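Putative membrane anchored protein (Corynebacterium diphtheriae, PDB 3LSO) is of unknown function but is probably a membrane-attached protein of the cell envelope, built as an elongated, all-beta molecule without helices. Local coordinates at residues B[228-232]-B[233-237]; B[434-437]-B[438-442]. One frame throughout, in Å; residues are numbered along the deposited sequence.

Interaction 1: B[228-232]-B[233-237]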
loop_
_atom_site.group_PDB
_atom_site.type_symbol
_atom_site.label_atom_id
_atom_site.label_comp_id
_atom_site.label_asym_id
_atom_site.label_seq_id
_atom_site.Cartn_x
_atom_site.Cartn_y
_atom_site.Cartn_z
ATOM N N GLN B 228 -6.440 -18.199 6.440
ATOM C CA GLN B 228 -7.038 -18.900 5.324
ATOM C C GLN B 228 -6.689 -18.198 4.029
ATOM O O GLN B 228 -6.978 -17.009 3.859
ATOM C CB GLN B 228 -8.549 -18.968 5.447
ATOM C CG GLN B 228 -9.184 -19.718 4.286
ATOM C CD GLN B 228 -8.762 -21.185 4.238
ATOM O OE1 GLN B 228 -7.880 -21.572 3.462
ATOM N NE2 GLN B 228 -9.374 -22.003 5.093
ATOM N N PHE B 229 -6.058 -18.925 3.117
ATOM C CA PHE B 229 -5.728 -18.360 1.821
ATOM C C PHE B 229 -6.835 -18.664 0.836
ATOM O O PHE B 229 -7.602 -19.617 1.021
ATOM C CB PHE B 229 -4.397 -18.907 1.316
ATOM C CG PHE B 229 -3.214 -18.386 2.076
ATOM C CD1 PHE B 229 -2.692 -19.091 3.133
ATOM C CD2 PHE B 229 -2.640 -17.175 1.740
ATOM C CE1 PHE B 229 -1.606 -18.608 3.825
ATOM C CE2 PHE B 229 -1.564 -16.699 2.421
ATOM C CZ PHE B 229 -1.045 -17.417 3.472
ATOM N N PHE B 230 -6.931 -17.838 -0.195
ATOM C CA PHE B 230 -7.884 -18.072 -1.253
ATOM C C PHE B 230 -7.208 -17.826 -2.578
ATOM O O PHE B 230 -6.386 -16.910 -2.716
ATOM C CB PHE B 230 -9.055 -17.117 -1.141
ATOM C CG PHE B 230 -9.903 -17.326 0.063
ATOM C CD1 PHE B 230 -11.102 -18.010 -0.034
ATOM C CD2 PHE B 230 -9.539 -16.788 1.288
ATOM C CE1 PHE B 230 -11.922 -18.178 1.080
ATOM C CE2 PHE B 230 -10.354 -16.965 2.417
ATOM C CZ PHE B 230 -11.545 -17.664 2.306
ATOM N N VAL B 231 -7.562 -18.644 -3.555
ATOM C CA VAL B 231 -7.142 -18.422 -4.919
ATOM C C VAL B 231 -8.437 -18.191 -5.660
ATOM O O VAL B 231 -9.390 -18.958 -5.495
ATOM C CB VAL B 231 -6.379 -19.625 -5.509
ATOM C CG1 VAL B 231 -6.058 -19.365 -6.948
ATOM C CG2 VAL B 231 -5.095 -19.859 -4.764
ATOM N N ASN B 232 -8.480 -17.117 -6.436
ATOM C CA ASN B 232 -9.682 -16.743 -7.147
ATOM C C ASN B 232 -10.944 -16.944 -6.335
ATOM O O ASN B 232 -11.920 -17.552 -6.788
ATOM C CB ASN B 232 -9.739 -17.438 -8.503
ATOM C CG ASN B 232 -8.902 -16.716 -9.569
ATOM O OD1 ASN B 232 -8.110 -15.806 -9.283
ATOM N ND2 ASN B 232 -9.089 -17.114 -10.804
ATOM N N HIS B 233 -10.884 -16.414 -5.115
ATOM C CA HIS B 233 -11.985 -16.386 -4.134
ATOM C C HIS B 233 -12.530 -17.735 -3.640
ATOM O O HIS B 233 -13.673 -17.830 -3.153
ATOM C CB HIS B 233 -13.110 -15.434 -4.572
ATOM C CG HIS B 233 -12.716 -13.984 -4.552
ATOM N ND1 HIS B 233 -13.540 -12.979 -5.018
ATOM C CD2 HIS B 233 -11.579 -13.374 -4.136
ATOM C CE1 HIS B 233 -12.936 -11.814 -4.877
ATOM N NE2 HIS B 233 -11.746 -12.027 -4.343
ATOM N N ILE B 234 -11.692 -18.764 -3.714
ATOM C CA ILE B 234 -12.056 -20.091 -3.209
ATOM C C ILE B 234 -10.983 -20.622 -2.238
ATOM O O ILE B 234 -9.792 -20.571 -2.526
ATOM C CB ILE B 234 -12.355 -21.052 -4.402
ATOM C CG1 ILE B 234 -13.741 -20.724 -4.986
ATOM C CG2 ILE B 234 -12.266 -22.511 -3.977
ATOM C CD1 ILE B 234 -13.828 -20.782 -6.530
ATOM N N ALA B 235 -11.413 -21.112 -1.084
ATOM C CA ALA B 235 -10.501 -21.549 -0.024
ATOM C C ALA B 235 -9.408 -22.485 -0.525
ATOM O O ALA B 235 -9.679 -23.587 -0.997
ATOM C CB ALA B 235 -11.283 -22.206 1.104
ATOM N N ALA B 236 -8.164 -22.049 -0.410
ATOM C CA ALA B 236 -7.049 -22.877 -0.831
ATOM C C ALA B 236 -6.510 -23.675 0.334
ATOM O O ALA B 236 -5.668 -23.195 1.079
ATOM C CB ALA B 236 -5.951 -22.024 -1.466
ATOM N N GLY B 237 -7.006 -24.899 0.472
ATOM C CA GLY B 237 -6.611 -25.791 1.565
ATOM C C GLY B 237 -7.132 -25.394 2.941
ATOM O O GLY B 237 -7.995 -24.532 3.066
#
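A236 N donates to F229 O over 2.9 Å, and the N-H...O angle of 168° makes this a nearly straight bond. Two steps on, V231 and I234 form the hydrogen-bonded antiparallel pair that closes the hairpin: I234 N reaches V231 O at 2.9 Å and V231 N returns to I234 O at 3.1 Å. The link between them is a type I' turn, as the positive phi values of N232 and H233 attest.

F230 and A235 are the non-hydrogen-bonded pair. The F230 ring runs along the 234-235 backbone, with CD1 3.3 Å from A235 N, CE1 4.1 Å from A235 CB and the amide N of I234 at the ring edge. A chi1 of -66° sets F230 CG anti to the carbonyl carbon, which lays the CD1-CE1 side of the ring against the A235 backbone. On the face carrying V231 and I234, V231 CG2 meets A236 CB at 4.0 Å.

N232 OD1 accepts from T261 N, while the H233 imidazole bonds to E279 and the P459 carbonyl. Backbone hydrogen bonds of Q228 with R265 and F230 with T263 place strand 226-231 between strand 258-267 and strand 234-241, the latter outermost in this sheet of the chain; F229 packs against residues of strands 208-214 and 247-253, and F230 and H233 touch L461 of the C-terminal tail.

Interaction 2: B[434-437]-B[438-442]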
loop_
_atom_site.group_PDB
_atom_site.type_symbol
_atom_site.label_atom_id
_atom_site.label_comp_id
_atom_site.label_asym_id
_atom_site.label_seq_id
_atom_site.Cartn_x
_atom_site.Cartn_y
_atom_site.Cartn_z
ATOM N N TYR B 434 19.561 -15.788 -33.304
ATOM C CA TYR B 434 20.760 -16.563 -33.557
ATOM C C TYR B 434 21.770 -15.469 -33.811
ATOM O O TYR B 434 21.599 -14.689 -34.776
ATOM C CB TYR B 434 20.570 -17.455 -34.792
ATOM C CG TYR B 434 21.796 -18.168 -35.283
ATOM C CD1 TYR B 434 22.731 -18.717 -34.383
ATOM C CD2 TYR B 434 22.027 -18.329 -36.655
ATOM C CE1 TYR B 434 23.879 -19.380 -34.846
ATOM C CE2 TYR B 434 23.175 -19.006 -37.136
ATOM C CZ TYR B 434 24.079 -19.513 -36.218
ATOM O OH TYR B 434 25.173 -20.179 -36.655
ATOM N N LYS B 435 22.789 -15.390 -32.940
ATOM C CA LYS B 435 23.714 -14.253 -32.916
ATOM C C LYS B 435 25.013 -14.635 -32.265
ATOM O O LYS B 435 25.096 -15.699 -31.639
ATOM C CB LYS B 435 23.092 -13.093 -32.135
ATOM C CG LYS B 435 22.931 -13.337 -30.641
ATOM C CD LYS B 435 21.994 -12.331 -30.023
ATOM C CE LYS B 435 22.005 -12.468 -28.511
ATOM N NZ LYS B 435 21.236 -11.380 -27.851
ATOM N N TYR B 436 26.004 -13.748 -32.374
ATOM C CA TYR B 436 27.340 -13.917 -31.770
ATOM C C TYR B 436 28.275 -14.807 -32.568
ATOM O O TYR B 436 27.822 -15.767 -33.216
ATOM C CB TYR B 436 27.297 -14.465 -30.338
ATOM C CG TYR B 436 26.577 -13.588 -29.359
ATOM C CD1 TYR B 436 26.248 -12.273 -29.682
ATOM C CD2 TYR B 436 26.234 -14.069 -28.101
ATOM C CE1 TYR B 436 25.580 -11.468 -28.783
ATOM C CE2 TYR B 436 25.582 -13.268 -27.173
ATOM C CZ TYR B 436 25.253 -11.965 -27.524
ATOM O OH TYR B 436 24.600 -11.155 -26.621
ATOM N N SER B 437 29.568 -14.449 -32.511
ATOM C CA SER B 437 30.708 -15.257 -32.936
ATOM C C SER B 437 30.636 -16.637 -32.290
ATOM O O SER B 437 30.547 -17.637 -32.986
ATOM C CB SER B 437 31.981 -14.539 -32.459
ATOM O OG SER B 437 33.107 -14.713 -33.308
ATOM N N ASN B 438 30.741 -16.699 -30.961
ATOM C CA ASN B 438 30.476 -17.929 -30.216
ATOM C C ASN B 438 28.968 -17.977 -30.173
ATOM O O ASN B 438 28.344 -17.384 -29.272
ATOM C CB ASN B 438 31.069 -17.887 -28.805
ATOM C CG ASN B 438 31.252 -19.290 -28.192
ATOM O OD1 ASN B 438 30.360 -20.128 -28.278
ATOM N ND2 ASN B 438 32.427 -19.547 -27.559
ATOM N N SER B 439 28.385 -18.664 -31.147
ATOM C CA SER B 439 27.009 -18.367 -31.567
ATOM C C SER B 439 25.910 -18.953 -30.672
ATOM O O SER B 439 25.843 -20.167 -30.486
ATOM C CB SER B 439 26.796 -18.844 -32.999
ATOM O OG SER B 439 26.738 -20.252 -33.067
ATOM N N LEU B 440 25.036 -18.123 -30.129
ATOM C CA LEU B 440 23.941 -18.693 -29.379
ATOM C C LEU B 440 22.621 -18.666 -30.148
ATOM O O LEU B 440 22.455 -17.920 -31.110
ATOM C CB LEU B 440 23.809 -18.041 -27.998
ATOM C CG LEU B 440 23.240 -16.639 -27.751
ATOM C CD1 LEU B 440 21.740 -16.539 -28.016
ATOM C CD2 LEU B 440 23.531 -16.225 -26.316
ATOM N N LYS B 441 21.688 -19.492 -29.703
ATOM C CA LYS B 441 20.366 -19.583 -30.280
ATOM C C LYS B 441 19.412 -19.562 -29.099
ATOM O O LYS B 441 19.622 -20.280 -28.108
ATOM C CB LYS B 441 20.206 -20.895 -31.077
ATOM C CG LYS B 441 21.239 -21.123 -32.202
ATOM C CD LYS B 441 21.621 -22.598 -32.373
ATOM C CE LYS B 441 22.891 -22.733 -33.199
ATOM N NZ LYS B 441 22.908 -23.939 -34.068
ATOM N N ASP B 442 18.370 -18.748 -29.181
ATOM C CA ASP B 442 17.488 -18.566 -28.047
ATOM C C ASP B 442 16.078 -18.149 -28.484
ATOM O O ASP B 442 15.900 -17.511 -29.547
ATOM C CB ASP B 442 18.093 -17.500 -27.147
ATOM C CG ASP B 442 17.580 -17.563 -25.711
ATOM O OD1 ASP B 442 16.671 -18.398 -25.423
ATOM O OD2 ASP B 442 18.121 -16.760 -24.875
#
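The Y434 ring presents its edge to the returning chain: S439 OG lies in the ring plane, 3.5 Å from Y434 CE1, and L440 O lies there too, 3.4 Å from Y434 CD1. K441 runs alongside, pointing the same way, with its CG 3.6 Å from Y434 CD1 in an oblique approach. Because Y434 CG is anti to the backbone N (chi1 172°), the ring leans across to the second strand. Y338 meets this ring with its own, the planes about 60° apart, and K441 NZ bonds to the P380 carbonyl.

The Y436 ring has K435 CG over one face, 3.6 Å above the plane and offset toward the rim. N438 O sits at its edge, and L440 comes up obliquely beside it, CD2 3.7 Å from Y436 CE2. On that side of the hairpin K435 and L440 also lie side by side, their closest carbons being K435 CE and L440 CD1 at 4.1 Å. Beyond them, K435 NZ forms salt bridges to D295 and D297, and Y436 OH bonds to D297 and T296, so D297 receives both side chains.

The backbone evidence is a reciprocal pair. K435 N donates to L440 O at 3.1 Å, and L440 N donates to K435 O at 2.9 Å, the second more bent at its hydrogen (141°).

Two mutual bonds enclosing Y436 to S439, with the Y434-K441 pair as the next, non-hydrogen-bonded rung, define an antiparallel beta hairpin with a four-residue loop, here connecting strands 425-435 and 440-453.

How the interactions relate
From the N terminus, the chain first runs through a set of strands between residues 25 and 190, then reaches interaction 1, where strand 226-231 turns directly into strand 234-241 of a five-stranded sheet. Interaction 2 comes some 200 residues later and turns strand 425-435 into strand 440-453 of another sheet. Each closes only its own short hairpin loop, so the two stand in series, neither nested nor crossing. The centres of interactions 1 and 2 are about 45 Å apart, and the nearest atoms of interactions 1 and 2 about 29 Å. An indirect tie exists: beyond strand 440-453 the C-terminal tail returns to the first hairpin, where P459 and L461 meet residues of 228-237.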